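Local coordinates for fucolectin-related protein (Streptococcus pneumoniae, PDB 2WMF), which hydrolyses host carbohydrate antigens, probably those of blood groups, as the catalytic module of a family 98 glycoside hydrolase, at residues E131-Q136 against S141-V146; K165-C170 against F197-K202; K456-D461 against N475-L480; I545-D550 against Y567-N572. One frame throughout, in Å; residues are numbered along the deposited sequence.

Contact 1 of 4, residues E131-Q136 against S141-V146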
loop_
_atom_site.group_PDB
_atom_site.type_symbol
_atom_site.label_atom_id
_atom_site.label_comp_id
_atom_site.label_asym_id
_atom_site.label_seq_id
_atom_site.Cartn_x
_atom_site.Cartn_y
_atom_site.Cartn_z
ATOM N N GLU A 131 -24.216 -14.820 13.236
ATOM C CA GLU A 131 -24.292 -16.196 13.739
ATOM C C GLU A 131 -23.652 -17.232 12.766
ATOM O O GLU A 131 -22.976 -18.188 13.205
ATOM C CB GLU A 131 -25.762 -16.506 13.996
ATOM C CG GLU A 131 -26.445 -15.621 15.079
ATOM C CD GLU A 131 -26.829 -14.161 14.676
ATOM O OE1 GLU A 131 -26.835 -13.776 13.471
ATOM O OE2 GLU A 131 -27.134 -13.376 15.632
ATOM N N TRP A 132 -23.860 -17.050 11.455
ATOM C CA TRP A 132 -23.249 -17.902 10.442
ATOM C C TRP A 132 -21.731 -17.763 10.439
ATOM O O TRP A 132 -20.996 -18.747 10.372
ATOM C CB TRP A 132 -23.816 -17.614 9.043
ATOM C CG TRP A 132 -23.200 -18.411 7.926
ATOM C CD1 TRP A 132 -23.627 -19.610 7.427
ATOM C CD2 TRP A 132 -22.023 -18.067 7.170
ATOM N NE1 TRP A 132 -22.812 -20.015 6.405
ATOM C CE2 TRP A 132 -21.806 -19.106 6.233
ATOM C CE3 TRP A 132 -21.135 -16.978 7.191
ATOM C CZ2 TRP A 132 -20.733 -19.102 5.346
ATOM C CZ3 TRP A 132 -20.082 -16.981 6.325
ATOM C CH2 TRP A 132 -19.892 -18.012 5.395
ATOM N N LEU A 133 -21.244 -16.543 10.531
ATOM C CA LEU A 133 -19.797 -16.335 10.591
ATOM C C LEU A 133 -19.183 -16.991 11.852
ATOM O O LEU A 133 -18.111 -17.622 11.788
ATOM C CB LEU A 133 -19.478 -14.843 10.582
ATOM C CG LEU A 133 -18.007 -14.454 10.649
ATOM C CD1 LEU A 133 -17.255 -15.022 9.458
ATOM C CD2 LEU A 133 -17.832 -12.914 10.774
ATOM N N ASP A 134 -19.868 -16.807 12.988
ATOM C CA ASP A 134 -19.470 -17.406 14.281
ATOM C C ASP A 134 -19.267 -18.939 14.096
ATOM O O ASP A 134 -18.230 -19.491 14.473
ATOM C CB ASP A 134 -20.533 -17.069 15.331
ATOM C CG ASP A 134 -20.174 -17.535 16.740
ATOM O OD1 ASP A 134 -19.918 -18.740 16.918
ATOM O OD2 ASP A 134 -20.115 -16.669 17.630
ATOM N N GLU A 135 -20.229 -19.584 13.433
ATOM C CA GLU A 135 -20.170 -21.022 13.116
ATOM C C GLU A 135 -18.961 -21.358 12.270
ATOM O O GLU A 135 -18.300 -22.361 12.498
ATOM C CB GLU A 135 -21.456 -21.467 12.395
ATOM C CG GLU A 135 -22.654 -21.470 13.313
ATOM C CD GLU A 135 -23.988 -21.656 12.566
ATOM O OE1 GLU A 135 -24.012 -21.672 11.303
ATOM O OE2 GLU A 135 -25.034 -21.768 13.268
ATOM N N GLN A 136 -18.657 -20.514 11.286
ATOM C CA GLN A 136 -17.518 -20.775 10.446
ATOM C C GLN A 136 -16.191 -20.663 11.219
ATOM O O GLN A 136 -15.307 -21.488 11.010
ATOM C CB GLN A 136 -17.511 -19.913 9.169
ATOM C CG GLN A 136 -18.808 -19.892 8.358
ATOM C CD GLN A 136 -19.519 -21.255 8.306
ATOM O OE1 GLN A 136 -18.915 -22.279 7.922
ATOM N NE2 GLN A 136 -20.785 -21.281 8.726
ATOM N N SER A 141 -10.149 -23.574 11.480
ATOM C CA SER A 141 -8.972 -22.911 12.036
ATOM C C SER A 141 -8.267 -22.010 10.986
ATOM O O SER A 141 -7.575 -21.066 11.352
ATOM C CB SER A 141 -7.967 -23.937 12.617
ATOM O OG SER A 141 -7.429 -24.769 11.628
ATOM N N VAL A 142 -8.423 -22.344 9.705
ATOM C CA VAL A 142 -7.806 -21.512 8.624
ATOM C C VAL A 142 -8.525 -20.170 8.416
ATOM O O VAL A 142 -7.978 -19.297 7.751
ATOM C CB VAL A 142 -7.705 -22.234 7.253
ATOM C CG1 VAL A 142 -6.772 -23.460 7.334
ATOM C CG2 VAL A 142 -9.053 -22.589 6.713
ATOM N N LEU A 143 -9.728 -20.012 8.950
ATOM C CA LEU A 143 -10.474 -18.764 8.769
ATOM C C LEU A 143 -9.899 -17.719 9.729
ATOM O O LEU A 143 -10.141 -17.768 10.913
ATOM C CB LEU A 143 -11.968 -18.963 8.981
ATOM C CG LEU A 143 -12.839 -17.706 8.811
ATOM C CD1 LEU A 143 -12.573 -17.030 7.421
ATOM C CD2 LEU A 143 -14.353 -17.951 9.059
ATOM N N LYS A 144 -9.184 -16.741 9.175
ATOM C CA LYS A 144 -8.451 -15.753 9.955
ATOM C C LYS A 144 -9.190 -14.444 10.152
ATOM O O LYS A 144 -8.815 -13.650 11.010
ATOM C CB LYS A 144 -7.059 -15.473 9.325
ATOM C CG LYS A 144 -6.201 -16.724 9.123
ATOM C CD LYS A 144 -5.960 -17.399 10.483
ATOM C CE LYS A 144 -4.883 -18.430 10.402
ATOM N NZ LYS A 144 -5.225 -19.323 9.386
ATOM N N GLY A 145 -10.288 -14.246 9.440
ATOM C CA GLY A 145 -11.037 -13.002 9.529
ATOM C C GLY A 145 -11.838 -12.726 8.284
ATOM O O GLY A 145 -12.006 -13.588 7.408
ATOM N N VAL A 146 -12.325 -11.487 8.207
ATOM C CA VAL A 146 -13.215 -11.079 7.122
ATOM C C VAL A 146 -12.878 -9.646 6.682
ATOM O O VAL A 146 -12.263 -8.899 7.431
ATOM C CB VAL A 146 -14.705 -11.173 7.498
ATOM C CG1 VAL A 146 -15.037 -12.624 7.845
ATOM C CG2 VAL A 146 -15.097 -10.217 8.646
#
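Gln136 meets Leu143 through its CB and sends NE2 over one face of the Trp132 ring, where NE2 lies 3.3 Å above the ring plane and is offset toward the rim. The Trp132 ring in turn meets that of Tyr101 on helix 95-111. NE2 owes its place to a chain bent at chi2 (-38°), which curls it back along its own helix. From there Gln136 NE2 donates to Trp132 O at 3.0 Å, with a bent N-H...O angle of 142°. The same oxygen also accepts the backbone Gln136 N, and the two donors reach it from opposite faces of its plane.

Across the contact the meeting is wholly apolar. Leu143 CD2 comes to 3.7 Å from Gln136 CB and 4.1 Å from Leu133 CD1, the two leucine side chains crossing at about a right angle. Leu133 and Val146 instead approach tip to tip, Leu133 CD1 standing 3.6 Å from Val146 CG1. Helix and strand segments run nearly antiparallel, at 157° with axes 10.4 Å apart, which fits the return leg of the beta-alpha-beta unit 115-121, 130-139, 143-149.

No hydrogen bond links the two segments, so between them the contact rests on apolar packing. Gln136 gives one N-H of NE2 to Trp132 O within its own helix, while Leu143 CD2 rests against Gln136 CB, with Gln136 C 3.9 Å away.

Contact 2 of 4, residues K165-C170 against F197-K202; sequences KYLEVC and FEASQK
Leu167 carries this helix-helix contact almost alone, laying its CD2 methyl against the backbone and methyl of Ala199. Its CG stands anti to the backbone N (chi1 173°), and chi2 of 57° then directs CD2 across the gap. Leu167 CD2 lies 3.7 Å from Ala199 O and 4.0 Å from Ala199 CB, and it reaches the next peptide as well, 4.3 Å from Ser200 N. The methyl thus meets both the Ala199 side chain and its carbonyl, a close approach consistent with the small size of alanine. Ser200 turns its CB away from the partner helix, and its hydroxyl is bonded to Phe196 O one turn earlier.

The charged side chains close salt bridges within their own helices. Lys202 NZ meets Glu198 OE1 at 2.7 Å, using the anti lone pair of that oxygen, whereas Lys165 NZ reaches Glu168 OE1 only weakly, at 3.4 Å. Between the helices the opposite charges remain apart, with Glu168 OE2 lying 6.9 Å from Lys202 NZ, so any attraction there is probably modest.

Helix 159-172 lies between helices 130-139 and 194-203 on the outside of the eight-stranded barrel. Tyr166 and Val169 pack on the former, and Leu167 on the latter. Beneath this junction Leu167 also rests on Phe177 of strand 176-180 and Leu207 of strand 207-212, and Ser200 on Leu207, joining two neighbouring helices to the strands they cover.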
loop_
_atom_site.group_PDB
_atom_site.type_symbol
_atom_site.label_atom_id
_atom_site.label_comp_id
_atom_site.label_asym_id
_atom_site.label_seq_id
_atom_site.Cartn_x
_atom_site.Cartn_y
_atom_site.Cartn_z
ATOM N N LYS A 165 -20.780 -5.304 14.482
ATOM C CA LYS A 165 -21.236 -6.630 14.930
ATOM C C LYS A 165 -20.268 -7.700 14.449
ATOM O O LYS A 165 -19.915 -8.620 15.202
ATOM C CB LYS A 165 -22.639 -6.932 14.431
ATOM C CG LYS A 165 -23.169 -8.258 14.942
ATOM C CD LYS A 165 -23.531 -8.263 16.459
ATOM C CE LYS A 165 -23.367 -9.639 17.038
ATOM N NZ LYS A 165 -21.886 -9.879 17.148
ATOM N N TYR A 166 -19.826 -7.610 13.203
ATOM C CA TYR A 166 -18.860 -8.602 12.724
ATOM C C TYR A 166 -17.521 -8.506 13.467
ATOM O O TYR A 166 -16.901 -9.548 13.787
ATOM C CB TYR A 166 -18.612 -8.465 11.233
ATOM C CG TYR A 166 -19.775 -8.836 10.317
ATOM C CD1 TYR A 166 -20.417 -10.096 10.395
ATOM C CD2 TYR A 166 -20.194 -7.943 9.353
ATOM C CE1 TYR A 166 -21.455 -10.410 9.520
ATOM C CE2 TYR A 166 -21.180 -8.249 8.479
ATOM C CZ TYR A 166 -21.836 -9.470 8.558
ATOM O OH TYR A 166 -22.841 -9.727 7.647
ATOM N N LEU A 167 -17.096 -7.282 13.772
ATOM C CA LEU A 167 -15.868 -7.079 14.555
ATOM C C LEU A 167 -15.976 -7.811 15.926
ATOM O O LEU A 167 -15.013 -8.420 16.388
ATOM C CB LEU A 167 -15.609 -5.576 14.709
ATOM C CG LEU A 167 -14.459 -5.137 15.637
ATOM C CD1 LEU A 167 -13.101 -5.744 15.219
ATOM C CD2 LEU A 167 -14.429 -3.575 15.688
ATOM N N GLU A 168 -17.126 -7.691 16.587
ATOM C CA GLU A 168 -17.367 -8.393 17.864
ATOM C C GLU A 168 -17.210 -9.909 17.709
ATOM O O GLU A 168 -16.537 -10.556 18.509
ATOM C CB GLU A 168 -18.763 -8.032 18.366
ATOM C CG GLU A 168 -19.138 -8.720 19.625
ATOM C CD GLU A 168 -20.481 -8.229 20.177
ATOM O OE1 GLU A 168 -21.242 -7.525 19.478
ATOM O OE2 GLU A 168 -20.764 -8.549 21.343
ATOM N N VAL A 169 -17.767 -10.464 16.641
ATOM C CA VAL A 169 -17.607 -11.899 16.360
ATOM C C VAL A 169 -16.115 -12.228 16.150
ATOM O O VAL A 169 -15.604 -13.228 16.652
ATOM C CB VAL A 169 -18.403 -12.388 15.135
ATOM C CG1 VAL A 169 -18.188 -13.914 14.895
ATOM C CG2 VAL A 169 -19.917 -12.140 15.275
ATOM N N CYS A 170 -15.417 -11.395 15.379
ATOM C CA CYS A 170 -13.997 -11.579 15.192
ATOM C C CYS A 170 -13.262 -11.623 16.523
ATOM O O CYS A 170 -12.404 -12.463 16.725
ATOM C CB CYS A 170 -13.431 -10.472 14.289
ATOM S SG CYS A 170 -13.910 -10.679 12.530
ATOM N N PHE A 197 -17.745 3.439 16.713
ATOM C CA PHE A 197 -16.778 4.081 17.615
ATOM C C PHE A 197 -16.609 3.276 18.915
ATOM O O PHE A 197 -15.468 2.985 19.351
ATOM C CB PHE A 197 -17.149 5.538 17.851
ATOM C CG PHE A 197 -16.214 6.276 18.767
ATOM C CD1 PHE A 197 -14.878 6.472 18.428
ATOM C CD2 PHE A 197 -16.677 6.845 19.949
ATOM C CE1 PHE A 197 -14.033 7.168 19.264
ATOM C CE2 PHE A 197 -15.831 7.556 20.777
ATOM C CZ PHE A 197 -14.516 7.725 20.432
ATOM N N GLU A 198 -17.729 2.882 19.520
ATOM C CA GLU A 198 -17.710 2.044 20.711
ATOM C C GLU A 198 -17.020 0.692 20.435
ATOM O O GLU A 198 -16.171 0.226 21.233
ATOM C CB GLU A 198 -19.121 1.830 21.257
ATOM C CG GLU A 198 -19.243 0.745 22.284
ATOM C CD GLU A 198 -18.737 1.121 23.650
ATOM O OE1 GLU A 198 -18.724 0.212 24.531
ATOM O OE2 GLU A 198 -18.393 2.297 23.887
ATOM N N ALA A 199 -17.401 0.032 19.343
ATOM C CA ALA A 199 -16.757 -1.263 18.983
ATOM C C ALA A 199 -15.251 -1.126 18.754
ATOM O O ALA A 199 -14.476 -2.030 19.091
ATOM C CB ALA A 199 -17.446 -1.909 17.781
ATOM N N SER A 200 -14.849 -0.011 18.142
ATOM C CA SER A 200 -13.417 0.236 17.903
ATOM C C SER A 200 -12.631 0.382 19.218
ATOM O O SER A 200 -11.531 -0.151 19.389
ATOM C CB SER A 200 -13.204 1.456 17.000
ATOM O OG SER A 200 -13.772 1.200 15.717
ATOM N N GLN A 201 -13.212 1.099 20.155
ATOM C CA GLN A 201 -12.587 1.288 21.445
ATOM C C GLN A 201 -12.445 -0.041 22.210
ATOM O O GLN A 201 -11.456 -0.248 22.963
ATOM C CB GLN A 201 -13.412 2.265 22.274
ATOM C CG GLN A 201 -13.323 3.681 21.802
ATOM C CD GLN A 201 -14.211 4.603 22.602
ATOM O OE1 GLN A 201 -15.448 4.614 22.445
ATOM N NE2 GLN A 201 -13.605 5.397 23.419
ATOM N N LYS A 202 -13.404 -0.942 22.041
ATOM C CA LYS A 202 -13.358 -2.240 22.746
ATOM C C LYS A 202 -12.444 -3.237 22.031
ATOM O O LYS A 202 -11.655 -3.958 22.653
ATOM C CB LYS A 202 -14.750 -2.882 22.833
ATOM C CG LYS A 202 -15.786 -2.228 23.719
ATOM C CD LYS A 202 -17.088 -3.003 23.560
ATOM C CE LYS A 202 -18.107 -2.705 24.658
ATOM N NZ LYS A 202 -19.462 -2.309 24.096
#

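Contact 3 of 4, residues K456-D461 against N475-L480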
loop_
_atom_site.group_PDB
_atom_site.type_symbol
_atom_site.label_atom_id
_atom_site.label_comp_id
_atom_site.label_asym_id
_atom_site.label_seq_id
_atom_site.Cartn_x
_atom_site.Cartn_y
_atom_site.Cartn_z
ATOM N N LYS A 456 29.743 12.188 4.330
ATOM C CA LYS A 456 29.141 13.450 4.738
ATOM C C LYS A 456 27.756 13.636 4.129
ATOM O O LYS A 456 26.798 14.038 4.834
ATOM C CB LYS A 456 30.014 14.629 4.330
ATOM C CG LYS A 456 29.562 15.902 4.954
ATOM C CD LYS A 456 30.543 16.988 4.640
ATOM C CE LYS A 456 30.303 18.214 5.509
ATOM N NZ LYS A 456 28.859 18.448 5.822
ATOM N N SER A 457 27.640 13.393 2.823
ATOM C CA SER A 457 26.354 13.473 2.179
ATOM C C SER A 457 26.271 12.451 1.071
ATOM O O SER A 457 27.267 11.900 0.629
ATOM C CB SER A 457 26.062 14.878 1.667
ATOM O OG SER A 457 26.913 15.181 0.590
ATOM N N LEU A 458 25.037 12.142 0.683
ATOM C CA LEU A 458 24.772 11.149 -0.355
ATOM C C LEU A 458 23.762 11.781 -1.298
ATOM O O LEU A 458 22.712 12.257 -0.879
ATOM C CB LEU A 458 24.250 9.858 0.286
ATOM C CG LEU A 458 23.959 8.660 -0.599
ATOM C CD1 LEU A 458 24.005 7.377 0.227
ATOM C CD2 LEU A 458 22.583 8.765 -1.261
ATOM N N SER A 459 24.110 11.844 -2.563
ATOM C CA SER A 459 23.165 12.303 -3.568
ATOM C C SER A 459 22.670 11.189 -4.500
ATOM O O SER A 459 23.368 10.218 -4.772
ATOM C CB SER A 459 23.878 13.364 -4.411
ATOM O OG SER A 459 24.178 14.493 -3.593
ATOM N N LEU A 460 21.461 11.395 -5.050
ATOM C CA LEU A 460 20.869 10.472 -6.013
ATOM C C LEU A 460 20.226 11.252 -7.162
ATOM O O LEU A 460 19.558 12.299 -6.930
ATOM C CB LEU A 460 19.782 9.566 -5.373
ATOM C CG LEU A 460 20.297 8.483 -4.433
ATOM C CD1 LEU A 460 19.168 7.988 -3.521
ATOM C CD2 LEU A 460 20.774 7.325 -5.319
ATOM N N ASP A 461 20.414 10.719 -8.371
ATOM C CA ASP A 461 19.693 11.135 -9.564
ATOM C C ASP A 461 18.849 9.940 -9.936
ATOM O O ASP A 461 19.376 8.835 -10.163
ATOM C CB ASP A 461 20.651 11.563 -10.680
ATOM C CG ASP A 461 19.946 12.110 -11.907
ATOM O OD1 ASP A 461 18.788 12.512 -11.836
ATOM O OD2 ASP A 461 20.612 12.143 -12.980
ATOM N N ASN A 475 29.076 1.426 10.882
ATOM C CA ASN A 475 30.290 1.433 10.068
ATOM C C ASN A 475 30.116 0.972 8.632
ATOM O O ASN A 475 31.098 0.711 7.957
ATOM C CB ASN A 475 31.406 0.676 10.781
ATOM C CG ASN A 475 31.919 1.436 11.973
ATOM O OD1 ASN A 475 32.876 2.283 11.874
ATOM N ND2 ASN A 475 31.299 1.201 13.081
ATOM N N ASN A 476 28.858 0.952 8.162
ATOM C CA ASN A 476 28.583 0.739 6.761
ATOM C C ASN A 476 27.259 1.377 6.422
ATOM O O ASN A 476 26.473 1.717 7.301
ATOM C CB ASN A 476 28.584 -0.752 6.435
ATOM C CG ASN A 476 27.442 -1.487 7.113
ATOM O OD1 ASN A 476 26.284 -1.333 6.715
ATOM N ND2 ASN A 476 27.748 -2.273 8.159
ATOM N N LEU A 477 27.057 1.550 5.127
ATOM C CA LEU A 477 25.774 1.945 4.552
ATOM C C LEU A 477 25.184 0.767 3.776
ATOM O O LEU A 477 25.910 0.116 2.990
ATOM C CB LEU A 477 25.988 3.123 3.610
ATOM C CG LEU A 477 26.527 4.433 4.162
ATOM C CD1 LEU A 477 26.689 5.392 2.964
ATOM C CD2 LEU A 477 25.703 4.989 5.305
ATOM N N HIS A 478 23.880 0.507 3.957
ATOM C CA HIS A 478 23.224 -0.459 3.094
ATOM C C HIS A 478 22.279 0.271 2.205
ATOM O O HIS A 478 21.470 1.056 2.701
ATOM C CB HIS A 478 22.480 -1.567 3.824
ATOM C CG HIS A 478 21.856 -2.528 2.862
ATOM N ND1 HIS A 478 22.525 -3.619 2.341
ATOM C CD2 HIS A 478 20.694 -2.439 2.167
ATOM C CE1 HIS A 478 21.755 -4.218 1.439
ATOM N NE2 HIS A 478 20.629 -3.530 1.323
ATOM N N ILE A 479 22.384 0.028 0.897
ATOM C CA ILE A 479 21.598 0.788 -0.076
ATOM C C ILE A 479 20.776 -0.196 -0.918
ATOM O O ILE A 479 21.324 -1.164 -1.474
ATOM C CB ILE A 479 22.514 1.677 -0.981
ATOM C CG1 ILE A 479 23.250 2.754 -0.102
ATOM C CG2 ILE A 479 21.690 2.370 -2.079
ATOM C CD1 ILE A 479 24.637 2.983 -0.444
ATOM N N LEU A 480 19.479 0.062 -0.990
ATOM C CA LEU A 480 18.550 -0.656 -1.843
ATOM C C LEU A 480 18.024 0.318 -2.927
ATOM O O LEU A 480 17.596 1.437 -2.606
ATOM C CB LEU A 480 17.358 -1.195 -1.011
ATOM C CG LEU A 480 16.182 -1.825 -1.731
ATOM C CD1 LEU A 480 16.662 -3.086 -2.470
ATOM C CD2 LEU A 480 15.065 -2.174 -0.767
#
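Leu458 faces Leu477 and Ile479 from the opposing sheet, and its side chain narrows to a single touching atom. Leu458 CB already points at the other segment but is still 5.8 Å from Leu477 CD1, its nearest atom there. Leu458 CG, held anti to the backbone N (chi1 -177°), gains little, at 5.6 Å from Leu477 CD1. At the fork the two branches part company: Leu458 CD2 stays 6.2 Å from Ile479 CG1. Leu458 CD1 goes on to make both contacts, at 4.3 Å from Leu477 CD1 and 4.5 Å from Ile479 CD1. The one methyl is thus shared by two residues that alternate along strand 477-482 and face the same way. These separations, and a 10.5 Å spacing of the Leu458 and Leu477 CA atoms, mark apolar layer packing without a polar link.

Leu458 also touches Leu533 and Leu535 of strand 529-536, beside it in its own sheet, and Val470 of strand 467-472 opposite, which Ile479 touches too. Close by, Lys456 and Ser457 both face Ser536 in a classic beta bulge. Strand 457-462 lies between 444-449 and 529-536, and strand 477-482 between 467-472 and 576-580, which puts the contact inside a two-sheet sandwich.

Contact 4 of 4, residues I545-D550 against Y567-N572; sequences INISGD and YTITVN
Toward the margin of the space between two antiparallel sheets, a partly buried apolar contact joins Ile545 and Ile547 to Ile569 and Tyr567, near the edge where strand 546-549 ends its sheet. Ile569 CD1 is the common point. Ile545 CD1 approaches Ile569 CD1 to 3.5 Å, a close methyl-methyl distance, with the two side chains crossing at about a right angle. Ile547 comes differently, reaching toward Ile569 tip to tip, so that the CD1 atoms of Ile547 and Ile569 stand 4.0 Å apart. Ile569 can serve both because its CG1 is anti to the backbone N (chi1 -173°) and chi2, at 165°, keeps the chain extended, carrying CD1 well out from strand 566-573.

Tyr567 supplies the second approach to Ile545, through its hydroxyl end: Tyr567 OH lies 3.7 Å from Ile545 CD1 and 4.1 Å from Ile545 CB, the side chains again crossing at roughly a right angle. A hydrogen bond to Glu558 OE2 on strand 554-561 satisfies that oxygen and would favour its position beside the apolar Ile545.

Backbone bonds of Asn546 to Ser580 and of Ser548 to Glu578 place the first segment against strand 576-580, while strand 566-573 lies between 529-536 and 554-561. Alternate residues on each segment point inward. No hydrogen bond joins the segments, and their nearest CA atoms, of Ile545 and Ile569, are 9.8 Å apart; together with membership of two different sheets, this is consistent with the face-to-face packing of a beta-sandwich.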
loop_
_atom_site.group_PDB
_atom_site.type_symbol
_atom_site.label_atom_id
_atom_site.label_comp_id
_atom_site.label_asym_id
_atom_site.label_seq_id
_atom_site.Cartn_x
_atom_site.Cartn_y
_atom_site.Cartn_z
ATOM N N ILE A 545 32.999 -2.068 -2.451
ATOM C CA ILE A 545 31.563 -2.359 -2.451
ATOM C C ILE A 545 31.255 -3.873 -2.506
ATOM O O ILE A 545 32.003 -4.689 -3.064
ATOM C CB ILE A 545 30.920 -1.633 -3.675
ATOM C CG1 ILE A 545 29.409 -1.607 -3.685
ATOM C CG2 ILE A 545 31.298 -2.318 -4.960
ATOM C CD1 ILE A 545 28.927 -1.102 -5.010
ATOM N N ASN A 546 30.166 -4.240 -1.871
ATOM C CA ASN A 546 29.528 -5.522 -2.043
ATOM C C ASN A 546 28.233 -5.218 -2.783
ATOM O O ASN A 546 27.449 -4.451 -2.287
ATOM C CB ASN A 546 29.131 -6.050 -0.682
ATOM C CG ASN A 546 29.727 -7.328 -0.383
ATOM O OD1 ASN A 546 29.036 -8.368 -0.390
ATOM N ND2 ASN A 546 31.049 -7.318 -0.123
ATOM N N ILE A 547 28.044 -5.782 -3.965
ATOM C CA ILE A 547 26.874 -5.442 -4.788
ATOM C C ILE A 547 26.219 -6.681 -5.365
ATOM O O ILE A 547 26.892 -7.622 -5.751
ATOM C CB ILE A 547 27.230 -4.403 -5.910
ATOM C CG1 ILE A 547 25.985 -3.978 -6.721
ATOM C CG2 ILE A 547 28.294 -4.924 -6.848
ATOM C CD1 ILE A 547 26.182 -2.731 -7.561
ATOM N N SER A 548 24.887 -6.661 -5.436
ATOM C CA SER A 548 24.149 -7.710 -6.056
ATOM C C SER A 548 22.863 -7.103 -6.619
ATOM O O SER A 548 22.567 -5.943 -6.383
ATOM C CB SER A 548 23.817 -8.814 -5.052
ATOM O OG SER A 548 22.902 -8.365 -4.093
ATOM N N GLY A 549 22.117 -7.902 -7.356
ATOM C CA GLY A 549 20.875 -7.407 -7.934
ATOM C C GLY A 549 20.151 -8.443 -8.724
ATOM O O GLY A 549 20.604 -9.604 -8.794
ATOM N N ASP A 550 19.048 -8.031 -9.345
ATOM C CA ASP A 550 18.295 -8.970 -10.177
ATOM C C ASP A 550 19.198 -9.463 -11.313
ATOM O O ASP A 550 19.808 -8.674 -12.053
ATOM C CB ASP A 550 17.039 -8.328 -10.768
ATOM C CG ASP A 550 15.938 -8.080 -9.725
ATOM O OD1 ASP A 550 15.937 -8.691 -8.616
ATOM O OD2 ASP A 550 15.020 -7.273 -10.042
ATOM N N TYR A 567 33.028 9.202 -3.930
ATOM C CA TYR A 567 32.796 7.943 -4.612
ATOM C C TYR A 567 31.481 8.098 -5.393
ATOM O O TYR A 567 30.461 8.491 -4.803
ATOM C CB TYR A 567 32.700 6.828 -3.579
ATOM C CG TYR A 567 32.307 5.492 -4.160
ATOM C CD1 TYR A 567 33.219 4.709 -4.880
ATOM C CD2 TYR A 567 30.982 5.042 -4.074
ATOM C CE1 TYR A 567 32.833 3.470 -5.428
ATOM C CE2 TYR A 567 30.583 3.828 -4.620
ATOM C CZ TYR A 567 31.493 3.039 -5.311
ATOM O OH TYR A 567 31.018 1.826 -5.852
ATOM N N THR A 568 31.490 7.721 -6.674
ATOM C CA THR A 568 30.262 7.713 -7.481
ATOM C C THR A 568 30.061 6.308 -8.059
ATOM O O THR A 568 30.999 5.694 -8.602
ATOM C CB THR A 568 30.316 8.707 -8.654
ATOM O OG1 THR A 568 30.630 10.011 -8.177
ATOM C CG2 THR A 568 28.958 8.754 -9.447
ATOM N N ILE A 569 28.855 5.778 -7.897
ATOM C CA ILE A 569 28.466 4.565 -8.605
ATOM C C ILE A 569 27.280 4.885 -9.513
ATOM O O ILE A 569 26.267 5.450 -9.075
ATOM C CB ILE A 569 28.195 3.331 -7.672
ATOM C CG1 ILE A 569 27.968 2.093 -8.548
ATOM C CG2 ILE A 569 27.072 3.610 -6.747
ATOM C CD1 ILE A 569 28.057 0.807 -7.827
ATOM N N THR A 570 27.443 4.547 -10.795
ATOM C CA THR A 570 26.435 4.776 -11.834
ATOM C C THR A 570 25.858 3.417 -12.122
ATOM O O THR A 570 26.566 2.557 -12.605
ATOM C CB THR A 570 27.123 5.373 -13.075
ATOM O OG1 THR A 570 27.737 6.586 -12.648
ATOM C CG2 THR A 570 26.104 5.681 -14.133
ATOM N N VAL A 571 24.581 3.218 -11.775
ATOM C CA VAL A 571 23.941 1.905 -11.883
ATOM C C VAL A 571 22.931 1.973 -13.027
ATOM O O VAL A 571 22.015 2.772 -12.985
ATOM C CB VAL A 571 23.215 1.489 -10.575
ATOM C CG1 VAL A 571 22.624 0.101 -10.713
ATOM C CG2 VAL A 571 24.200 1.563 -9.374
ATOM N N ASN A 572 23.077 1.130 -14.037
ATOM C CA ASN A 572 22.084 1.021 -15.137
ATOM C C ASN A 572 21.279 -0.244 -14.893
ATOM O O ASN A 572 21.845 -1.341 -14.824
ATOM C CB ASN A 572 22.798 0.901 -16.477
ATOM C CG ASN A 572 23.996 1.774 -16.543
ATOM O OD1 ASN A 572 25.160 1.279 -16.505
ATOM N ND2 ASN A 572 23.767 3.074 -16.535
#

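Overall arrangement
The four contacts follow one another in series along the chain and fall into two pairs on opposite sides of its centre. Contacts 1 and 2, with centres 15 Å apart, belong to the parallel eight-stranded barrel and meet directly, helix 159-172 packing on both helix 130-139 and strand 143-149. Contacts 3 and 4, with centres 11 Å apart, do not touch but join the same two antiparallel sheets, so they are two points in one sandwich core. From barrel pair to sandwich pair the centres are about 45 to 50 Å apart, consistent with a module built from a (beta/alpha)8 barrel and a C-terminal beta-sandwich, each with its own core.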